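Local coordinates for structural protein (unclassified Rudivirus, PDB 6WQ0) that self-assembles into a helical, filamentous nucleocapsid that wraps around the viral DNA and holds it in the A-form, at a contact of chain A with DNA and the interface of chains A and B. Sequence-based numbering; all coordinates share one arbitrary frame. Chains: chain A/B, Structural protein.

Contact 1: a contact of chain A with DNA. Residues chain A 60, 70, 73, 77. With nucleotides of chain C.
A:Arg73 turns the NE side of its guanidinium to the phosphate of DA160 of chain C, and this is the main charged contact. NE of A:Arg73 lies 2.4 Å from OP1 of DA160, in a salt bridge that is also a nearly straight hydrogen bond, 176° at the hydrogen, with OP1 in the guanidinium plane. The spacing is short, and at 2.8 Å resolution nothing should be read into that. NH2 of A:Arg73 adds a weak, bent bond to OP1 of DA160 at 3.2 Å. A bend at chi3 (78°) turns the end of the chain so that its NE edge faces the phosphate.

Inside the protein, NH2 of A:Arg73 also reaches the backbone O of A:Ser60 at 3.3 Å, a weak contact that may help hold the guanidinium in place, with CB of A:Ser60 at its edge in plane.

Packing is on the sugar. CD of A:Arg73 sits 3.9 Å from the deoxyribose C5' of DA160, and the carbonyl O of A:Gly70, in the loop before the helix, touches C1'. No hydrogen bond to a base is seen in this patch.

Set apart is a polar approach, with no bond claimed: A:Gln77, bent at chi2, brings its amide NE2 to 3.3 Å from the bridging O3' of DT159 of chain C.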
ATOM      1  N   SER A  60      50.855   4.724  72.231  1.00 22.38           N
ATOM      2  CA  SER A  60      51.526   3.472  71.897  1.00 22.38           C
ATOM      3  C   SER A  60      53.012   3.543  72.232  1.00 22.38           C
ATOM      4  O   SER A  60      53.569   2.632  72.861  1.00 22.38           O
ATOM      5  CB  SER A  60      51.315   3.157  70.417  1.00 22.38           C
ATOM      6  OG  SER A  60      51.864   1.900  70.068  1.00 22.38           O
ATOM      7  N   GLY A  70      48.990  -6.677  74.463  1.00 21.14           N
ATOM      8  CA  GLY A  70      47.709  -7.329  74.344  1.00 21.14           C
ATOM      9  C   GLY A  70      46.532  -6.427  74.635  1.00 21.14           C
ATOM     10  O   GLY A  70      46.618  -5.203  74.533  1.00 21.14           O
ATOM     11  N   ARG A  73      46.698  -3.217  76.679  1.00 21.11           N
ATOM     12  CA  ARG A  73      47.003  -1.925  76.079  1.00 21.11           C
ATOM     13  C   ARG A  73      45.742  -1.110  75.856  1.00 21.11           C
ATOM     14  O   ARG A  73      45.725   0.089  76.158  1.00 21.11           O
ATOM     15  CB  ARG A  73      47.749  -2.112  74.760  1.00 21.11           C
ATOM     16  CG  ARG A  73      49.172  -2.552  74.929  1.00 21.11           C
ATOM     17  CD  ARG A  73      49.837  -2.823  73.610  1.00 21.11           C
ATOM     18  NE  ARG A  73      50.249  -1.606  72.920  1.00 21.11           N
ATOM     19  CZ  ARG A  73      51.488  -1.135  72.916  1.00 21.11           C
ATOM     20  NH1 ARG A  73      52.441  -1.766  73.574  1.00 21.11           N
ATOM     21  NH2 ARG A  73      51.772  -0.034  72.247  1.00 21.11           N
ATOM     22  N   GLN A  77      44.870   2.951  76.032  1.00 20.86           N
ATOM     23  CA  GLN A  77      44.438   3.612  74.809  1.00 20.86           C
ATOM     24  C   GLN A  77      43.086   4.267  75.015  1.00 20.86           C
ATOM     25  O   GLN A  77      42.935   5.476  74.795  1.00 20.86           O
ATOM     26  CB  GLN A  77      44.386   2.616  73.653  1.00 20.86           C
ATOM     27  CG  GLN A  77      45.744   2.259  73.083  1.00 20.86           C
ATOM     28  CD  GLN A  77      46.351   3.371  72.260  1.00 20.86           C
ATOM     29  OE1 GLN A  77      45.707   4.372  71.978  1.00 20.86           O
ATOM     30  NE2 GLN A  77      47.598   3.198  71.868  1.00 20.86           N
TER
ATOM     31  P    DT C 159      45.051   0.995  64.847  1.00 18.41           P
ATOM     32  OP1  DT C 159      46.390   1.496  64.504  1.00 18.41           O
ATOM     33  OP2  DT C 159      44.753  -0.443  64.756  1.00 18.41           O
ATOM     34  O5'  DT C 159      44.674   1.483  66.316  1.00 18.41           O
ATOM     35  C5'  DT C 159      45.673   1.964  67.187  1.00 18.41           C
ATOM     36  C4'  DT C 159      45.330   1.632  68.621  1.00 18.41           C
ATOM     37  O4'  DT C 159      43.907   1.500  68.750  1.00 18.41           O
ATOM     38  C3'  DT C 159      45.909   0.319  69.128  1.00 18.41           C
ATOM     39  O3'  DT C 159      46.975   0.582  70.028  1.00 18.41           O
ATOM     40  C2'  DT C 159      44.732  -0.388  69.827  1.00 18.41           C
ATOM     41  C1'  DT C 159      43.635   0.660  69.836  1.00 18.41           C
ATOM     42  N1   DT C 159      42.267   0.086  69.664  1.00 18.41           N
ATOM     43  C2   DT C 159      41.419   0.025  70.740  1.00 18.41           C
ATOM     44  O2   DT C 159      41.715   0.426  71.848  1.00 18.41           O
ATOM     45  N3   DT C 159      40.199  -0.515  70.474  1.00 18.41           N
ATOM     46  C4   DT C 159      39.748  -0.992  69.269  1.00 18.41           C
ATOM     47  O4   DT C 159      38.630  -1.467  69.136  1.00 18.41           O
ATOM     48  C5   DT C 159      40.690  -0.908  68.181  1.00 18.41           C
ATOM     49  C7   DT C 159      40.317  -1.402  66.819  1.00 18.41           C
ATOM     50  C6   DT C 159      41.887  -0.378  68.429  1.00 18.41           C
ATOM     51  P    DA C 160      48.115  -0.516  70.274  1.00 19.27           P
ATOM     52  OP1  DA C 160      48.625  -0.321  71.638  1.00 19.27           O
ATOM     53  OP2  DA C 160      49.046  -0.402  69.147  1.00 19.27           O
ATOM     54  O5'  DA C 160      47.326  -1.904  70.196  1.00 19.27           O
ATOM     55  C5'  DA C 160      48.012  -3.133  70.218  1.00 19.27           C
ATOM     56  C4'  DA C 160      47.219  -4.172  70.985  1.00 19.27           C
ATOM     57  O4'  DA C 160      45.901  -3.676  71.254  1.00 19.27           O
ATOM     58  C3'  DA C 160      46.971  -5.461  70.243  1.00 19.27           C
ATOM     59  O3'  DA C 160      48.069  -6.328  70.396  1.00 19.27           O
ATOM     60  C2'  DA C 160      45.726  -6.018  70.935  1.00 19.27           C
ATOM     61  C1'  DA C 160      45.046  -4.772  71.501  1.00 19.27           C
ATOM     62  N9   DA C 160      43.738  -4.503  70.913  1.00 19.27           N
ATOM     63  C8   DA C 160      43.473  -3.818  69.767  1.00 19.27           C
ATOM     64  N7   DA C 160      42.200  -3.730  69.487  1.00 19.27           N
ATOM     65  C5   DA C 160      41.589  -4.403  70.518  1.00 19.27           C
ATOM     66  C6   DA C 160      40.241  -4.664  70.811  1.00 19.27           C
ATOM     67  N6   DA C 160      39.229  -4.258  70.046  1.00 19.27           N
ATOM     68  N1   DA C 160      39.971  -5.364  71.924  1.00 19.27           N
ATOM     69  C2   DA C 160      40.984  -5.773  72.687  1.00 19.27           C
ATOM     70  N3   DA C 160      42.285  -5.579  72.520  1.00 19.27           N
ATOM     71  C4   DA C 160      42.521  -4.879  71.409  1.00 19.27           C
TER

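Contact 2: a contact of chain A with DNA. Residues chain A 3, 8, 16, 20. With nucleotides of chain D; nucleotides of chain C.
A:Lys20 puts its side-chain NZ among phosphates of both DNA strands. NZ of A:Lys20 hydrogen-bonds OP1 of DT143 of chain C at 2.6 Å and OP1 of DA151 of chain D at 2.9 Å, with a further bond to OP2 of DA144 of chain C at 3.2 Å. One amine thus bridges two backbones, and its charge would be expected to offset their mutual repulsion. A:Lys16 joins from one turn earlier in helix 10-24, its NZ bonding OP2 of DT143 at 3.1 Å.

A:Arg8 spans the strands differently. NE of A:Arg8 bonds OP1 of DT152 of chain D at 3.2 Å, with the oxygen at the guanidinium edge and in its plane. NH2 of A:Arg8 forms a salt bridge with OP2 of DA142 of chain C at 2.8 Å, although its N-H points elsewhere. NZ of A:Lys3 lies 4.0 Å from both OP2 of DA151 and OP2 of DT143, long salt bridges, yet the residue buries 71 Å² of its surface against the DNA, as much as A:Lys16.

Chain shape sets these reaches. A:Lys16 runs extended beyond CG, laying CG against the C5' of DA151 on its way, whereas A:Lys20 curls through chi2, chi3 and chi4 (-72° at the last) to place its amine between phosphates of the two backbones.

A:Lys16 and A:Lys20 stand one turn apart on helix 10-24, while A:Lys3 and A:Arg8 belong to the N-terminal segment that leads into it.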
ATOM      1  N   LYS A   3      11.521  18.729  71.601  1.00 24.50           N
ATOM      2  CA  LYS A   3      11.962  17.385  71.249  1.00 24.50           C
ATOM      3  C   LYS A   3      11.883  16.421  72.421  1.00 24.50           C
ATOM      4  O   LYS A   3      11.524  15.254  72.233  1.00 24.50           O
ATOM      5  CB  LYS A   3      13.395  17.425  70.704  1.00 24.50           C
ATOM      6  CG  LYS A   3      13.831  16.165  69.978  1.00 24.50           C
ATOM      7  CD  LYS A   3      13.160  16.032  68.625  1.00 24.50           C
ATOM      8  CE  LYS A   3      13.808  14.934  67.806  1.00 24.50           C
ATOM      9  NZ  LYS A   3      13.201  14.784  66.459  1.00 24.50           N
ATOM     10  N   ARG A   8       8.156   9.480  76.595  1.00 17.40           N
ATOM     11  CA  ARG A   8       7.874   8.474  75.581  1.00 17.40           C
ATOM     12  C   ARG A   8       8.160   7.093  76.150  1.00 17.40           C
ATOM     13  O   ARG A   8       9.223   6.867  76.735  1.00 17.40           O
ATOM     14  CB  ARG A   8       8.711   8.713  74.324  1.00 17.40           C
ATOM     15  CG  ARG A   8       8.610  10.117  73.758  1.00 17.40           C
ATOM     16  CD  ARG A   8       7.362  10.293  72.925  1.00 17.40           C
ATOM     17  NE  ARG A   8       7.579  11.204  71.808  1.00 17.40           N
ATOM     18  CZ  ARG A   8       6.988  12.383  71.680  1.00 17.40           C
ATOM     19  NH1 ARG A   8       6.132  12.796  72.596  1.00 17.40           N
ATOM     20  NH2 ARG A   8       7.245  13.143  70.635  1.00 17.40           N
ATOM     21  N   LYS A  16       8.258   5.118  66.570  1.00 14.39           N
ATOM     22  CA  LYS A  16       8.920   6.176  65.816  1.00 14.39           C
ATOM     23  C   LYS A  16      10.246   5.702  65.236  1.00 14.39           C
ATOM     24  O   LYS A  16      10.572   6.018  64.085  1.00 14.39           O
ATOM     25  CB  LYS A  16       9.117   7.412  66.687  1.00 14.39           C
ATOM     26  CG  LYS A  16       9.422   8.643  65.869  1.00 14.39           C
ATOM     27  CD  LYS A  16       9.213   9.911  66.638  1.00 14.39           C
ATOM     28  CE  LYS A  16       9.505  11.110  65.780  1.00 14.39           C
ATOM     29  NZ  LYS A  16       9.649  12.316  66.613  1.00 14.39           N
ATOM     30  N   LYS A  20      11.074   5.553  61.194  1.00 13.76           N
ATOM     31  CA  LYS A  20      12.197   6.264  60.595  1.00 13.76           C
ATOM     32  C   LYS A  20      13.184   5.304  59.941  1.00 13.76           C
ATOM     33  O   LYS A  20      13.776   5.628  58.906  1.00 13.76           O
ATOM     34  CB  LYS A  20      12.889   7.123  61.648  1.00 13.76           C
ATOM     35  CG  LYS A  20      12.024   8.236  62.190  1.00 13.76           C
ATOM     36  CD  LYS A  20      11.615   9.211  61.102  1.00 13.76           C
ATOM     37  CE  LYS A  20      12.666  10.268  60.866  1.00 13.76           C
ATOM     38  NZ  LYS A  20      12.717  11.239  61.971  1.00 13.76           N
TER
ATOM     39  P    DT D 150      17.978  11.107  59.773  1.00 13.61           P
ATOM     40  OP1  DT D 150      16.671  10.913  59.131  1.00 13.61           O
ATOM     41  OP2  DT D 150      18.491  12.464  60.024  1.00 13.61           O
ATOM     42  O5'  DT D 150      18.014  10.296  61.153  1.00 13.61           O
ATOM     43  C5'  DT D 150      16.967  10.421  62.109  1.00 13.61           C
ATOM     44  C4'  DT D 150      16.670   9.075  62.756  1.00 13.61           C
ATOM     45  O4'  DT D 150      17.888   8.317  62.939  1.00 13.61           O
ATOM     46  C3'  DT D 150      16.101   9.130  64.152  1.00 13.61           C
ATOM     47  O3'  DT D 150      14.737   9.458  64.119  1.00 13.61           O
ATOM     48  C2'  DT D 150      16.313   7.690  64.586  1.00 13.61           C
ATOM     49  C1'  DT D 150      17.697   7.401  64.010  1.00 13.61           C
ATOM     50  N1   DT D 150      18.781   7.582  65.001  1.00 13.61           N
ATOM     51  C2   DT D 150      18.898   6.693  66.042  1.00 13.61           C
ATOM     52  O2   DT D 150      18.167   5.738  66.195  1.00 13.61           O
ATOM     53  N3   DT D 150      19.910   6.959  66.906  1.00 13.61           N
ATOM     54  C4   DT D 150      20.806   7.991  66.837  1.00 13.61           C
ATOM     55  O4   DT D 150      21.689   8.139  67.666  1.00 13.61           O
ATOM     56  C5   DT D 150      20.629   8.890  65.729  1.00 13.61           C
ATOM     57  C7   DT D 150      21.541  10.063  65.557  1.00 13.61           C
ATOM     58  C6   DT D 150      19.638   8.642  64.874  1.00 13.61           C
ATOM     59  P    DA D 151      14.087  10.337  65.292  1.00 14.46           P
ATOM     60  OP1  DA D 151      12.739  10.716  64.848  1.00 14.46           O
ATOM     61  OP2  DA D 151      15.047  11.373  65.695  1.00 14.46           O
ATOM     62  O5'  DA D 151      13.978   9.341  66.528  1.00 14.46           O
ATOM     63  C5'  DA D 151      13.079   8.251  66.508  1.00 14.46           C
ATOM     64  C4'  DA D 151      13.208   7.439  67.783  1.00 14.46           C
ATOM     65  O4'  DA D 151      14.536   6.898  67.862  1.00 14.46           O
ATOM     66  C3'  DA D 151      13.032   8.227  69.070  1.00 14.46           C
ATOM     67  O3'  DA D 151      11.685   8.222  69.456  1.00 14.46           O
ATOM     68  C2'  DA D 151      13.872   7.448  70.072  1.00 14.46           C
ATOM     69  C1'  DA D 151      14.948   6.818  69.208  1.00 14.46           C
ATOM     70  N9   DA D 151      16.263   7.436  69.330  1.00 14.46           N
ATOM     71  C8   DA D 151      16.838   8.329  68.479  1.00 14.46           C
ATOM     72  N7   DA D 151      18.041   8.692  68.836  1.00 14.46           N
ATOM     73  C5   DA D 151      18.271   7.979  69.996  1.00 14.46           C
ATOM     74  C6   DA D 151      19.366   7.914  70.868  1.00 14.46           C
ATOM     75  N6   DA D 151      20.486   8.610  70.691  1.00 14.46           N
ATOM     76  N1   DA D 151      19.269   7.103  71.936  1.00 14.46           N
ATOM     77  C2   DA D 151      18.144   6.417  72.117  1.00 14.46           C
ATOM     78  N3   DA D 151      17.058   6.387  71.360  1.00 14.46           N
ATOM     79  C4   DA D 151      17.187   7.202  70.309  1.00 14.46           C
ATOM     80  P    DT D 152      11.145   9.277  70.534  1.00 16.03           P
ATOM     81  OP1  DT D 152       9.681   9.143  70.510  1.00 16.03           O
ATOM     82  OP2  DT D 152      11.743  10.583  70.240  1.00 16.03           O
ATOM     83  O5'  DT D 152      11.764   8.796  71.936  1.00 16.03           O
ATOM     84  C5'  DT D 152      12.426   9.751  72.797  1.00 16.03           C
ATOM     85  C4'  DT D 152      13.272   9.078  73.875  1.00 16.03           C
ATOM     86  O4'  DT D 152      14.600   8.853  73.377  1.00 16.03           O
ATOM     87  C3'  DT D 152      13.462   9.911  75.131  1.00 16.03           C
ATOM     88  O3'  DT D 152      12.487   9.560  76.089  1.00 16.03           O
ATOM     89  C2'  DT D 152      14.869   9.555  75.627  1.00 16.03           C
ATOM     90  C1'  DT D 152      15.525   8.853  74.445  1.00 16.03           C
ATOM     91  N1   DT D 152      16.800   9.494  73.970  1.00 16.03           N
ATOM     92  C2   DT D 152      17.940   9.435  74.746  1.00 16.03           C
ATOM     93  O2   DT D 152      17.987   8.904  75.837  1.00 16.03           O
ATOM     94  N3   DT D 152      19.026  10.041  74.199  1.00 16.03           N
ATOM     95  C4   DT D 152      19.105  10.679  72.990  1.00 16.03           C
ATOM     96  O4   DT D 152      20.138  11.194  72.590  1.00 16.03           O
ATOM     97  C5   DT D 152      17.886  10.701  72.226  1.00 16.03           C
ATOM     98  C7   DT D 152      17.848  11.365  70.887  1.00 16.03           C
ATOM     99  C6   DT D 152      16.810  10.113  72.746  1.00 16.03           C
TER
ATOM    100  P    DA C 142       5.850  13.766  67.343  1.00 13.44           P
ATOM    101  OP1  DA C 142       5.950  12.301  67.344  1.00 13.44           O
ATOM    102  OP2  DA C 142       6.584  14.552  68.344  1.00 13.44           O
ATOM    103  O5'  DA C 142       6.294  14.316  65.917  1.00 13.44           O
ATOM    104  C5'  DA C 142       6.158  13.505  64.778  1.00 13.44           C
ATOM    105  C4'  DA C 142       6.263  14.318  63.504  1.00 13.44           C
ATOM    106  O4'  DA C 142       5.628  15.603  63.673  1.00 13.44           O
ATOM    107  C3'  DA C 142       7.656  14.691  63.076  1.00 13.44           C
ATOM    108  O3'  DA C 142       8.310  13.596  62.485  1.00 13.44           O
ATOM    109  C2'  DA C 142       7.336  15.766  62.056  1.00 13.44           C
ATOM    110  C1'  DA C 142       6.235  16.527  62.782  1.00 13.44           C
ATOM    111  N9   DA C 142       6.753  17.654  63.539  1.00 13.44           N
ATOM    112  C8   DA C 142       6.756  17.812  64.890  1.00 13.44           C
ATOM    113  N7   DA C 142       7.316  18.923  65.285  1.00 13.44           N
ATOM    114  C5   DA C 142       7.704  19.534  64.111  1.00 13.44           C
ATOM    115  C6   DA C 142       8.357  20.748  63.845  1.00 13.44           C
ATOM    116  N6   DA C 142       8.734  21.602  64.798  1.00 13.44           N
ATOM    117  N1   DA C 142       8.605  21.056  62.558  1.00 13.44           N
ATOM    118  C2   DA C 142       8.221  20.203  61.608  1.00 13.44           C
ATOM    119  N3   DA C 142       7.605  19.036  61.740  1.00 13.44           N
ATOM    120  C4   DA C 142       7.371  18.761  63.028  1.00 13.44           C
ATOM    121  P    DT C 143       9.894  13.454  62.631  1.00 13.41           P
ATOM    122  OP1  DT C 143      10.293  12.131  62.131  1.00 13.41           O
ATOM    123  OP2  DT C 143      10.225  13.864  64.005  1.00 13.41           O
ATOM    124  O5'  DT C 143      10.467  14.566  61.650  1.00 13.41           O
ATOM    125  C5'  DT C 143      10.240  14.476  60.262  1.00 13.41           C
ATOM    126  C4'  DT C 143      11.016  15.542  59.516  1.00 13.41           C
ATOM    127  O4'  DT C 143      10.494  16.853  59.828  1.00 13.41           O
ATOM    128  C3'  DT C 143      12.476  15.649  59.868  1.00 13.41           C
ATOM    129  O3'  DT C 143      13.214  14.632  59.211  1.00 13.41           O
ATOM    130  C2'  DT C 143      12.797  17.032  59.318  1.00 13.41           C
ATOM    131  C1'  DT C 143      11.526  17.812  59.667  1.00 13.41           C
ATOM    132  N1   DT C 143      11.640  18.617  60.919  1.00 13.41           N
ATOM    133  C2   DT C 143      12.212  19.861  60.871  1.00 13.41           C
ATOM    134  O2   DT C 143      12.638  20.362  59.850  1.00 13.41           O
ATOM    135  N3   DT C 143      12.270  20.506  62.066  1.00 13.41           N
ATOM    136  C4   DT C 143      11.821  20.048  63.277  1.00 13.41           C
ATOM    137  O4   DT C 143      11.915  20.710  64.298  1.00 13.41           O
ATOM    138  C5   DT C 143      11.231  18.742  63.260  1.00 13.41           C
ATOM    139  C7   DT C 143      10.716  18.135  64.525  1.00 13.41           C
ATOM    140  C6   DT C 143      11.167  18.099  62.098  1.00 13.41           C
ATOM    141  P    DA C 144      14.600  14.095  59.820  1.00 13.92           P
ATOM    142  OP1  DA C 144      15.036  13.034  58.905  1.00 13.92           O
ATOM    143  OP2  DA C 144      14.439  13.808  61.252  1.00 13.92           O
ATOM    144  O5'  DA C 144      15.603  15.318  59.645  1.00 13.92           O
ATOM    145  C5'  DA C 144      16.545  15.644  60.651  1.00 13.92           C
ATOM    146  C4'  DA C 144      17.107  17.026  60.391  1.00 13.92           C
ATOM    147  O4'  DA C 144      16.060  18.005  60.561  1.00 13.92           O
ATOM    148  C3'  DA C 144      18.193  17.498  61.329  1.00 13.92           C
ATOM    149  O3'  DA C 144      19.439  16.971  60.943  1.00 13.92           O
ATOM    150  C2'  DA C 144      18.133  18.994  61.080  1.00 13.92           C
ATOM    151  C1'  DA C 144      16.629  19.221  60.998  1.00 13.92           C
ATOM    152  N9   DA C 144      16.051  19.576  62.279  1.00 13.92           N
ATOM    153  C8   DA C 144      15.281  18.798  63.091  1.00 13.92           C
ATOM    154  N7   DA C 144      14.926  19.390  64.202  1.00 13.92           N
ATOM    155  C5   DA C 144      15.508  20.639  64.103  1.00 13.92           C
ATOM    156  C6   DA C 144      15.512  21.751  64.952  1.00 13.92           C
ATOM    157  N6   DA C 144      14.882  21.781  66.124  1.00 13.92           N
ATOM    158  N1   DA C 144      16.193  22.839  64.552  1.00 13.92           N
ATOM    159  C2   DA C 144      16.824  22.810  63.382  1.00 13.92           C
ATOM    160  N3   DA C 144      16.890  21.826  62.504  1.00 13.92           N
ATOM    161  C4   DA C 144      16.203  20.761  62.926  1.00 13.92           C
TER

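Contact 3: the interface of chains A and B. Residues chain A 82, 99, 102-103, 106; chain B 106, 110-111.
Helix 94-111 packs against its copy in the neighbouring chain, in a two-fold symmetric helix-helix interface between two copies of the coat protein. Where the helices meet, A:Tyr106 and B:Tyr106 stack, their ring centroids 4.5 Å apart and their planes tilted by 15°. The side chains cross obliquely, with the two CB atoms touching at 3.5 Å. CD2 of B:Tyr106 stands over the centre of the A:Tyr106 ring, whereas CD2 of A:Tyr106 is displaced toward the rim of its partner. In both tyrosines CG is anti to the backbone N; the shared chi1 of 178° turns both rings the same way from their helices, as the two-fold symmetry requires.

Beyond the stack, A:Leu103 lies alongside B:Tyr106, pointing the same way, its methyl CD2 over the rim of the ring, 3.8 Å from CE1 of B:Tyr106, on the same face as A:Tyr106. OH of B:Tyr106 accepts a 3.1 Å hydrogen bond from OH of B:Tyr111 within its own chain, which should steady the ring. From the opposite chain, NZ of A:Lys82 comes tip to tip with OH of B:Tyr106, in a weak bond at 3.5 Å.

The small A:Gly102 and B:Ala110 probably let the helices come close here: CB of B:Ala110 rests 3.7 Å from CA of A:Gly102. Farther along, the methyl CE of A:Met99 meets the hydroxyl end of B:Tyr111. Most of this patch lies on helix 94-111 of both chains, with A:Lys82 reaching in from helix 71-89.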
ATOM      1  N   LYS A  82      39.736   9.017  75.772  1.00 19.70           N
ATOM      2  CA  LYS A  82      38.797   9.693  76.652  1.00 19.70           C
ATOM      3  C   LYS A  82      39.321  11.065  77.045  1.00 19.70           C
ATOM      4  O   LYS A  82      38.634  12.076  76.856  1.00 19.70           O
ATOM      5  CB  LYS A  82      38.540   8.827  77.884  1.00 19.70           C
ATOM      6  CG  LYS A  82      37.322   9.193  78.683  1.00 19.70           C
ATOM      7  CD  LYS A  82      36.055   8.784  77.998  1.00 19.70           C
ATOM      8  CE  LYS A  82      34.851   9.000  78.882  1.00 19.70           C
ATOM      9  NZ  LYS A  82      34.902   8.086  80.040  1.00 19.70           N
ATOM     10  N   MET A  99      37.793  16.837  85.099  1.00 26.19           N
ATOM     11  CA  MET A  99      37.480  15.662  84.295  1.00 26.19           C
ATOM     12  C   MET A  99      38.624  14.661  84.268  1.00 26.19           C
ATOM     13  O   MET A  99      38.373  13.455  84.241  1.00 26.19           O
ATOM     14  CB  MET A  99      37.090  16.056  82.876  1.00 26.19           C
ATOM     15  CG  MET A  99      35.663  16.540  82.770  1.00 26.19           C
ATOM     16  SD  MET A  99      35.008  16.376  81.111  1.00 26.19           S
ATOM     17  CE  MET A  99      34.762  14.605  81.058  1.00 26.19           C
ATOM     18  N   GLY A 102      38.428  12.776  87.550  1.00 25.27           N
ATOM     19  CA  GLY A 102      37.305  11.854  87.521  1.00 25.27           C
ATOM     20  C   GLY A 102      37.540  10.652  86.626  1.00 25.27           C
ATOM     21  O   GLY A 102      37.125   9.538  86.948  1.00 25.27           O
ATOM     22  N   LEU A 103      38.221  10.857  85.499  1.00 24.78           N
ATOM     23  CA  LEU A 103      38.528   9.748  84.603  1.00 24.78           C
ATOM     24  C   LEU A 103      39.534   8.792  85.224  1.00 24.78           C
ATOM     25  O   LEU A 103      39.418   7.571  85.063  1.00 24.78           O
ATOM     26  CB  LEU A 103      39.054  10.286  83.280  1.00 24.78           C
ATOM     27  CG  LEU A 103      38.003  10.912  82.375  1.00 24.78           C
ATOM     28  CD1 LEU A 103      38.642  11.417  81.101  1.00 24.78           C
ATOM     29  CD2 LEU A 103      36.915   9.906  82.084  1.00 24.78           C
ATOM     30  N   TYR A 106      37.620   6.760  87.681  1.00 23.60           N
ATOM     31  CA  TYR A 106      36.837   5.793  86.919  1.00 23.60           C
ATOM     32  C   TYR A 106      37.670   4.578  86.537  1.00 23.60           C
ATOM     33  O   TYR A 106      37.296   3.438  86.835  1.00 23.60           O
ATOM     34  CB  TYR A 106      36.283   6.482  85.671  1.00 23.60           C
ATOM     35  CG  TYR A 106      35.487   5.618  84.720  1.00 23.60           C
ATOM     36  CD1 TYR A 106      34.714   4.565  85.177  1.00 23.60           C
ATOM     37  CD2 TYR A 106      35.486   5.888  83.362  1.00 23.60           C
ATOM     38  CE1 TYR A 106      33.985   3.793  84.305  1.00 23.60           C
ATOM     39  CE2 TYR A 106      34.759   5.124  82.484  1.00 23.60           C
ATOM     40  CZ  TYR A 106      34.012   4.079  82.958  1.00 23.60           C
ATOM     41  OH  TYR A 106      33.288   3.316  82.078  1.00 23.60           O
TER
ATOM     42  N   TYR B 106      33.675   7.777  89.187  1.00 23.55           N
ATOM     43  CA  TYR B 106      33.618   8.559  87.957  1.00 23.55           C
ATOM     44  C   TYR B 106      32.661   9.733  88.092  1.00 23.55           C
ATOM     45  O   TYR B 106      33.061  10.891  87.944  1.00 23.55           O
ATOM     46  CB  TYR B 106      33.196   7.642  86.809  1.00 23.55           C
ATOM     47  CG  TYR B 106      33.028   8.290  85.456  1.00 23.55           C
ATOM     48  CD1 TYR B 106      33.763   9.406  85.092  1.00 23.55           C
ATOM     49  CD2 TYR B 106      32.143   7.762  84.533  1.00 23.55           C
ATOM     50  CE1 TYR B 106      33.609   9.980  83.855  1.00 23.55           C
ATOM     51  CE2 TYR B 106      31.982   8.332  83.298  1.00 23.55           C
ATOM     52  CZ  TYR B 106      32.714   9.441  82.964  1.00 23.55           C
ATOM     53  OH  TYR B 106      32.552  10.011  81.727  1.00 23.55           O
ATOM     54  N   ALA B 110      33.998  13.544  88.659  1.00 24.64           N
ATOM     55  CA  ALA B 110      34.071  14.250  87.391  1.00 24.64           C
ATOM     56  C   ALA B 110      32.918  15.223  87.197  1.00 24.64           C
ATOM     57  O   ALA B 110      33.119  16.303  86.637  1.00 24.64           O
ATOM     58  CB  ALA B 110      34.107  13.251  86.232  1.00 24.64           C
ATOM     59  N   TYR B 111      31.712  14.875  87.648  1.00 23.95           N
ATOM     60  CA  TYR B 111      30.529  15.673  87.362  1.00 23.95           C
ATOM     61  C   TYR B 111      29.867  16.230  88.614  1.00 23.95           C
ATOM     62  O   TYR B 111      28.788  16.821  88.518  1.00 23.95           O
ATOM     63  CB  TYR B 111      29.531  14.842  86.558  1.00 23.95           C
ATOM     64  CG  TYR B 111      30.118  14.334  85.269  1.00 23.95           C
ATOM     65  CD1 TYR B 111      30.758  15.197  84.397  1.00 23.95           C
ATOM     66  CD2 TYR B 111      30.063  12.993  84.936  1.00 23.95           C
ATOM     67  CE1 TYR B 111      31.307  14.746  83.229  1.00 23.95           C
ATOM     68  CE2 TYR B 111      30.609  12.532  83.764  1.00 23.95           C
ATOM     69  CZ  TYR B 111      31.232  13.416  82.916  1.00 23.95           C
ATOM     70  OH  TYR B 111      31.784  12.972  81.742  1.00 23.95           O
TER

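Helix 71-89 joins contact 1 to contact 3: A:Arg73 and A:Gln77 near its start face the DNA, and A:Lys82 farther along turns to the partner chain. The C-alpha centres of these contacts are about 20 Å apart. Contact 2, on the N-terminal segment and helix 10-24, has its C-alpha centre about 39 Å from that of contact 1 and about 31 Å from that of contact 3. On chain C, contact 1 holds DT159 and DA160 and contact 2 holds DA142 to DA144, gripping chain D as well, while contact 3 pairs two subunits; repeated along the filament, this would couple protein assembly to DNA wrapping.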